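Local coordinates for protein beta-Ala-His dipeptidase (Homo sapiens, PDB 3DLJ) that hydrolyses Xaa-His dipeptides, carnosine and anserine above all, as a secreted metallopeptidase of the M20 family that binds two zinc ions per subunit, at residues A[289-294]-A[419-424]; A[275-280]-A[357-362]. All blocks are in the same frame, centred on the assembly; numbering follows the deposited sequence.

In the fold
Both contacts lie near the surface of the chain and away from the zinc site, their centres about 24 Å apart and their nearest atoms about 7 Å apart without touching. Each ties the region around helix 282-289 to a later part of the chain: 275-280 leads into that helix and meets the turn before helix 361-377, whereas 289-294 leaves it and meets strand 421-425. Their chemistry differs. In contact 1 one carboxylate, that of D421, accepts from the backbone N and ring ND1 of H292, with I291 packing beside it; in contact 2 two backbone hydrogen bonds join loop to loop, and the side chains pack around them.

Contact 1 of 2, residues A[289-294]-A[419-424]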
loop_
_atom_site.group_PDB
_atom_site.type_symbol
_atom_site.label_atom_id
_atom_site.label_comp_id
_atom_site.label_asym_id
_atom_site.label_seq_id
_atom_site.Cartn_x
_atom_site.Cartn_y
_atom_site.Cartn_z
ATOM N N LYS A 289 3.906 23.386 -8.822
ATOM C CA LYS A 289 2.963 24.422 -9.218
ATOM C C LYS A 289 2.016 23.946 -10.326
ATOM O O LYS A 289 0.896 24.432 -10.427
ATOM C CB LYS A 289 3.720 25.680 -9.658
ATOM N N ALA A 290 2.464 22.988 -11.141
ATOM C CA ALA A 290 1.672 22.494 -12.276
ATOM C C ALA A 290 0.701 21.365 -11.926
ATOM O O ALA A 290 -0.052 20.925 -12.786
ATOM C CB ALA A 290 2.585 22.072 -13.443
ATOM N N ILE A 291 0.738 20.893 -10.676
ATOM C CA ILE A 291 -0.179 19.851 -10.185
ATOM C C ILE A 291 -1.525 20.491 -9.825
ATOM O O ILE A 291 -1.567 21.629 -9.347
ATOM C CB ILE A 291 0.395 19.098 -8.958
ATOM C CG1 ILE A 291 1.715 18.391 -9.305
ATOM C CG2 ILE A 291 -0.628 18.133 -8.383
ATOM C CD1 ILE A 291 1.585 17.057 -10.009
ATOM N N HIS A 292 -2.615 19.759 -10.068
ATOM C CA HIS A 292 -3.972 20.269 -9.830
ATOM C C HIS A 292 -4.522 19.789 -8.491
ATOM O O HIS A 292 -4.898 18.629 -8.354
ATOM C CB HIS A 292 -4.908 19.875 -10.981
ATOM C CG HIS A 292 -4.557 20.523 -12.288
ATOM N ND1 HIS A 292 -3.941 19.843 -13.319
ATOM C CD2 HIS A 292 -4.723 21.798 -12.725
ATOM C CE1 HIS A 292 -3.750 20.668 -14.336
ATOM N NE2 HIS A 292 -4.207 21.861 -13.998
ATOM N N LEU A 293 -4.552 20.684 -7.507
ATOM C CA LEU A 293 -5.051 20.346 -6.175
ATOM C C LEU A 293 -5.668 21.561 -5.494
ATOM O O LEU A 293 -4.977 22.524 -5.167
ATOM C CB LEU A 293 -3.949 19.733 -5.290
ATOM C CG LEU A 293 -4.326 19.236 -3.869
ATOM C CD1 LEU A 293 -5.027 17.902 -3.886
ATOM C CD2 LEU A 293 -3.102 19.138 -2.984
ATOM N N ASP A 294 -6.981 21.496 -5.295
ATOM C CA ASP A 294 -7.703 22.489 -4.536
ATOM C C ASP A 294 -7.531 22.133 -3.073
ATOM O O ASP A 294 -7.938 21.055 -2.629
ATOM C CB ASP A 294 -9.190 22.501 -4.923
ATOM C CG ASP A 294 -9.945 23.673 -4.306
ATOM O OD1 ASP A 294 -10.166 23.679 -3.070
ATOM O OD2 ASP A 294 -10.319 24.597 -5.065
ATOM N N GLU A 419 -6.409 14.939 -19.083
ATOM C CA GLU A 419 -5.025 14.565 -18.839
ATOM C C GLU A 419 -4.793 14.215 -17.367
ATOM O O GLU A 419 -5.184 14.980 -16.473
ATOM C CB GLU A 419 -4.058 15.674 -19.283
ATOM C CG GLU A 419 -4.016 15.918 -20.796
ATOM C CD GLU A 419 -3.422 14.749 -21.583
ATOM O OE1 GLU A 419 -2.602 13.992 -21.011
ATOM O OE2 GLU A 419 -3.771 14.595 -22.777
ATOM N N PRO A 420 -4.159 13.047 -17.116
ATOM C CA PRO A 420 -3.673 12.687 -15.795
ATOM C C PRO A 420 -2.525 13.592 -15.338
ATOM O O PRO A 420 -1.626 13.912 -16.126
ATOM C CB PRO A 420 -3.124 11.271 -15.998
ATOM C CG PRO A 420 -2.827 11.164 -17.437
ATOM C CD PRO A 420 -3.853 12.012 -18.121
ATOM N N ASP A 421 -2.558 13.994 -14.075
ATOM C CA ASP A 421 -1.358 14.530 -13.448
ATOM C C ASP A 421 -0.405 13.398 -13.111
ATOM O O ASP A 421 -0.830 12.315 -12.706
ATOM C CB ASP A 421 -1.686 15.346 -12.200
ATOM C CG ASP A 421 -2.014 16.802 -12.525
ATOM O OD1 ASP A 421 -1.529 17.338 -13.571
ATOM O OD2 ASP A 421 -2.765 17.407 -11.725
ATOM N N MET A 422 0.877 13.651 -13.336
ATOM C CA MET A 422 1.942 12.750 -12.943
ATOM C C MET A 422 2.270 13.088 -11.489
ATOM O O MET A 422 2.770 14.165 -11.180
ATOM C CB MET A 422 3.158 12.915 -13.870
ATOM C CG MET A 422 2.897 12.582 -15.344
ATOM S SD MET A 422 2.689 10.801 -15.713
ATOM C CE MET A 422 4.406 10.255 -15.590
ATOM N N ILE A 423 1.938 12.177 -10.589
ATOM C CA ILE A 423 2.069 12.443 -9.161
ATOM C C ILE A 423 3.109 11.518 -8.534
ATOM O O ILE A 423 3.468 10.476 -9.093
ATOM C CB ILE A 423 0.682 12.375 -8.408
ATOM C CG1 ILE A 423 0.074 10.956 -8.477
ATOM C CG2 ILE A 423 -0.300 13.444 -8.942
ATOM C CD1 ILE A 423 -1.079 10.727 -7.550
ATOM N N ARG A 424 3.625 11.935 -7.383
ATOM C CA ARG A 424 4.368 11.034 -6.530
ATOM C C ARG A 424 3.401 10.534 -5.438
ATOM O O ARG A 424 2.204 10.852 -5.469
ATOM C CB ARG A 424 5.618 11.718 -5.963
ATOM C CG ARG A 424 6.662 12.109 -7.006
ATOM C CD ARG A 424 8.043 12.349 -6.366
ATOM N NE ARG A 424 9.111 12.546 -7.362
#
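The carboxylate of D421 grips H292 at two points, backbone and ring. Its OD2 accepts the backbone N of H292 at 2.9 Å, an N-H...O angle of 154°, and that donor stands above the carboxylate plane. The same OD2 accepts from H292 ND1 at 3.1 Å on its syn side, nearer the plane but more bent, and the two donors arrive from opposite faces. A weak third bond runs from ND1 of H292 to OD1 of D421 at 3.5 Å. The ring and carboxylate planes are nearly parallel, 11° apart, although the side chains as a whole cross at about a right angle. In H292, chi1 (-66°) sets CG beside the backbone N, and the turn about chi2 then brings ND1 toward the same oxygen. Over one face of the ring, toward its rim, sits the carbonyl O of A290.

I291 carries the packing. Its CD1 makes the apolar contact, 4.2 Å from CG2 of I423. Its methyl groups also approach oxygens: CD1 lies 3.3 Å from the carbonyl O of M422, and CG2 lies 4.0 Å from OD2 of D421. I291 also touches L316 of helix 312-320, and I423 touches W320 of the same helix, while the backbone of D421 and I423 is hydrogen-bonded to strand 216-232.

An alanine in place of D421 would probably leave the N and ND1 of H292 without this acceptor and the imidazole freer to turn. With ND1 serving as donor, a negative carboxylate so close would be expected to favour protonation of the ring, so a partly ionic histidine-aspartate pair may join the loop between helices 282-289 and 295-302 to the sheet.

Contact 2 of 2, residues A[275-280]-A[357-362]; sequences DEVVPL and PHMNVS
Two backbone hydrogen bonds hold E276 and V278 to the consecutive residues P357 and H358. H358 N donates to the carbonyl O of E276 at 2.8 Å, and V278 N donates to the carbonyl O of P357 at 3.0 Å, the latter nearly straight at 170°. V277 lies between the two bonded residues, its CA 3.6 Å from the O of P357. The P357-H358 peptide, which supplies both the acceptor O and the donor N, is itself cis, so its C=O and N-H lie on the same side and both can face 275-280.

Around this pair of bonds the side chains pack on several sides. CG1 of V278 stands over one face of the H358 imidazole, 3.7 Å from the ring centroid and 25° off its normal, a CH-pi contact displaced toward the ND1 rim. The same methyl reaches CB of P357 at 4.3 Å. V277 places CG2 beside its backbone N (CG1 anti, chi1 -176°), and the V277 and M359 side chains lie side by side, CG2 of V277 4.2 Å from SD of M359; both residues also touch P323. Farther out, E276 and N360 lie side by side, OE2 of E276 coming 4.0 Å from CB of N360.

N360 is the N-cap of helix 361-377, its OD1 accepting from the N of A363, and V278 O accepts a hydrogen bond from NH2 of R321. The arrangement is thus two loops joined by a pair of backbone hydrogen bonds at a non-proline cis peptide, where strand 346-355 gives way to the N-capped helix 361-377.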
loop_
_atom_site.group_PDB
_atom_site.type_symbol
_atom_site.label_atom_id
_atom_site.label_comp_id
_atom_site.label_asym_id
_atom_site.label_seq_id
_atom_site.Cartn_x
_atom_site.Cartn_y
_atom_site.Cartn_z
ATOM N N ASP A 275 20.521 15.998 6.263
ATOM C CA ASP A 275 21.806 16.123 5.606
ATOM C C ASP A 275 21.786 15.793 4.121
ATOM O O ASP A 275 22.348 16.543 3.315
ATOM C CB ASP A 275 22.839 15.254 6.309
ATOM C CG ASP A 275 23.236 15.801 7.658
ATOM O OD1 ASP A 275 22.807 16.925 8.045
ATOM O OD2 ASP A 275 24.004 15.083 8.322
ATOM N N GLU A 276 21.136 14.687 3.777
ATOM C CA GLU A 276 21.194 14.135 2.435
ATOM C C GLU A 276 19.923 14.283 1.591
ATOM O O GLU A 276 19.864 13.745 0.477
ATOM C CB GLU A 276 21.669 12.668 2.478
ATOM C CG GLU A 276 23.079 12.484 3.075
ATOM C CD GLU A 276 23.671 11.112 2.766
ATOM O OE1 GLU A 276 24.254 10.948 1.653
ATOM O OE2 GLU A 276 23.551 10.201 3.632
ATOM N N VAL A 277 18.917 15.007 2.094
ATOM C CA VAL A 277 17.712 15.309 1.289
ATOM C C VAL A 277 18.123 16.164 0.094
ATOM O O VAL A 277 18.852 17.137 0.271
ATOM C CB VAL A 277 16.601 16.044 2.111
ATOM C CG1 VAL A 277 15.333 16.250 1.259
ATOM C CG2 VAL A 277 16.269 15.296 3.420
ATOM N N VAL A 278 17.693 15.821 -1.123
ATOM C CA VAL A 278 18.114 16.649 -2.275
ATOM C C VAL A 278 17.607 18.089 -2.139
ATOM O O VAL A 278 16.468 18.299 -1.693
ATOM C CB VAL A 278 17.744 16.083 -3.680
ATOM C CG1 VAL A 278 18.470 14.779 -3.936
ATOM C CG2 VAL A 278 16.269 15.922 -3.849
ATOM N N PRO A 279 18.446 19.072 -2.524
ATOM C CA PRO A 279 18.036 20.473 -2.448
ATOM C C PRO A 279 16.845 20.752 -3.356
ATOM O O PRO A 279 16.811 20.275 -4.490
ATOM C CB PRO A 279 19.274 21.244 -2.959
ATOM C CG PRO A 279 20.406 20.304 -2.842
ATOM C CD PRO A 279 19.815 18.933 -3.067
ATOM N N LEU A 280 15.871 21.495 -2.838
ATOM C CA LEU A 280 14.772 22.004 -3.646
ATOM C C LEU A 280 15.301 22.998 -4.675
ATOM O O LEU A 280 16.057 23.919 -4.315
ATOM C CB LEU A 280 13.718 22.669 -2.753
ATOM C CG LEU A 280 12.415 23.104 -3.422
ATOM C CD1 LEU A 280 11.781 21.981 -4.232
ATOM C CD2 LEU A 280 11.446 23.646 -2.378
ATOM N N PRO A 357 14.832 10.804 -1.619
ATOM C CA PRO A 357 16.158 11.101 -2.164
ATOM C C PRO A 357 16.813 12.307 -1.473
ATOM O O PRO A 357 16.136 13.314 -1.262
ATOM C CB PRO A 357 15.872 11.421 -3.634
ATOM C CG PRO A 357 14.584 10.763 -3.942
ATOM C CD PRO A 357 13.804 10.664 -2.675
ATOM N N HIS A 358 18.098 12.224 -1.114
ATOM C CA HIS A 358 18.943 11.041 -1.298
ATOM C C HIS A 358 19.316 10.331 0.010
ATOM O O HIS A 358 20.476 10.009 0.218
ATOM C CB HIS A 358 20.231 11.423 -2.038
ATOM C CG HIS A 358 20.087 11.418 -3.523
ATOM N ND1 HIS A 358 20.751 12.307 -4.342
ATOM C CD2 HIS A 358 19.327 10.643 -4.340
ATOM C CE1 HIS A 358 20.417 12.074 -5.601
ATOM N NE2 HIS A 358 19.552 11.072 -5.626
ATOM N N MET A 359 18.335 10.073 0.875
ATOM C CA MET A 359 18.616 9.506 2.207
ATOM C C MET A 359 19.104 8.035 2.202
ATOM O O MET A 359 18.521 7.174 1.554
ATOM C CB MET A 359 17.390 9.666 3.130
ATOM C CG MET A 359 16.891 11.120 3.285
ATOM S SD MET A 359 15.301 11.284 4.139
ATOM C CE MET A 359 15.825 11.083 5.857
ATOM N N ASN A 360 20.147 7.765 2.979
ATOM C CA ASN A 360 20.632 6.404 3.211
ATOM C C ASN A 360 19.968 5.699 4.427
ATOM O O ASN A 360 20.037 6.189 5.555
ATOM C CB ASN A 360 22.153 6.428 3.378
ATOM C CG ASN A 360 22.752 5.034 3.448
ATOM O OD1 ASN A 360 23.041 4.527 4.535
ATOM N ND2 ASN A 360 22.916 4.393 2.283
ATOM N N VAL A 361 19.356 4.539 4.173
ATOM C CA VAL A 361 18.749 3.699 5.212
ATOM C C VAL A 361 19.700 3.384 6.383
ATOM O O VAL A 361 19.318 3.482 7.553
ATOM C CB VAL A 361 18.184 2.367 4.610
ATOM C CG1 VAL A 361 17.666 1.459 5.698
ATOM C CG2 VAL A 361 17.065 2.637 3.625
ATOM N N SER A 362 20.935 3.007 6.076
ATOM C CA SER A 362 21.877 2.621 7.116
ATOM C C SER A 362 22.280 3.811 7.959
ATOM O O SER A 362 22.504 3.649 9.158
ATOM C CB SER A 362 23.131 1.931 6.522
ATOM O OG SER A 362 22.735 0.769 5.808
#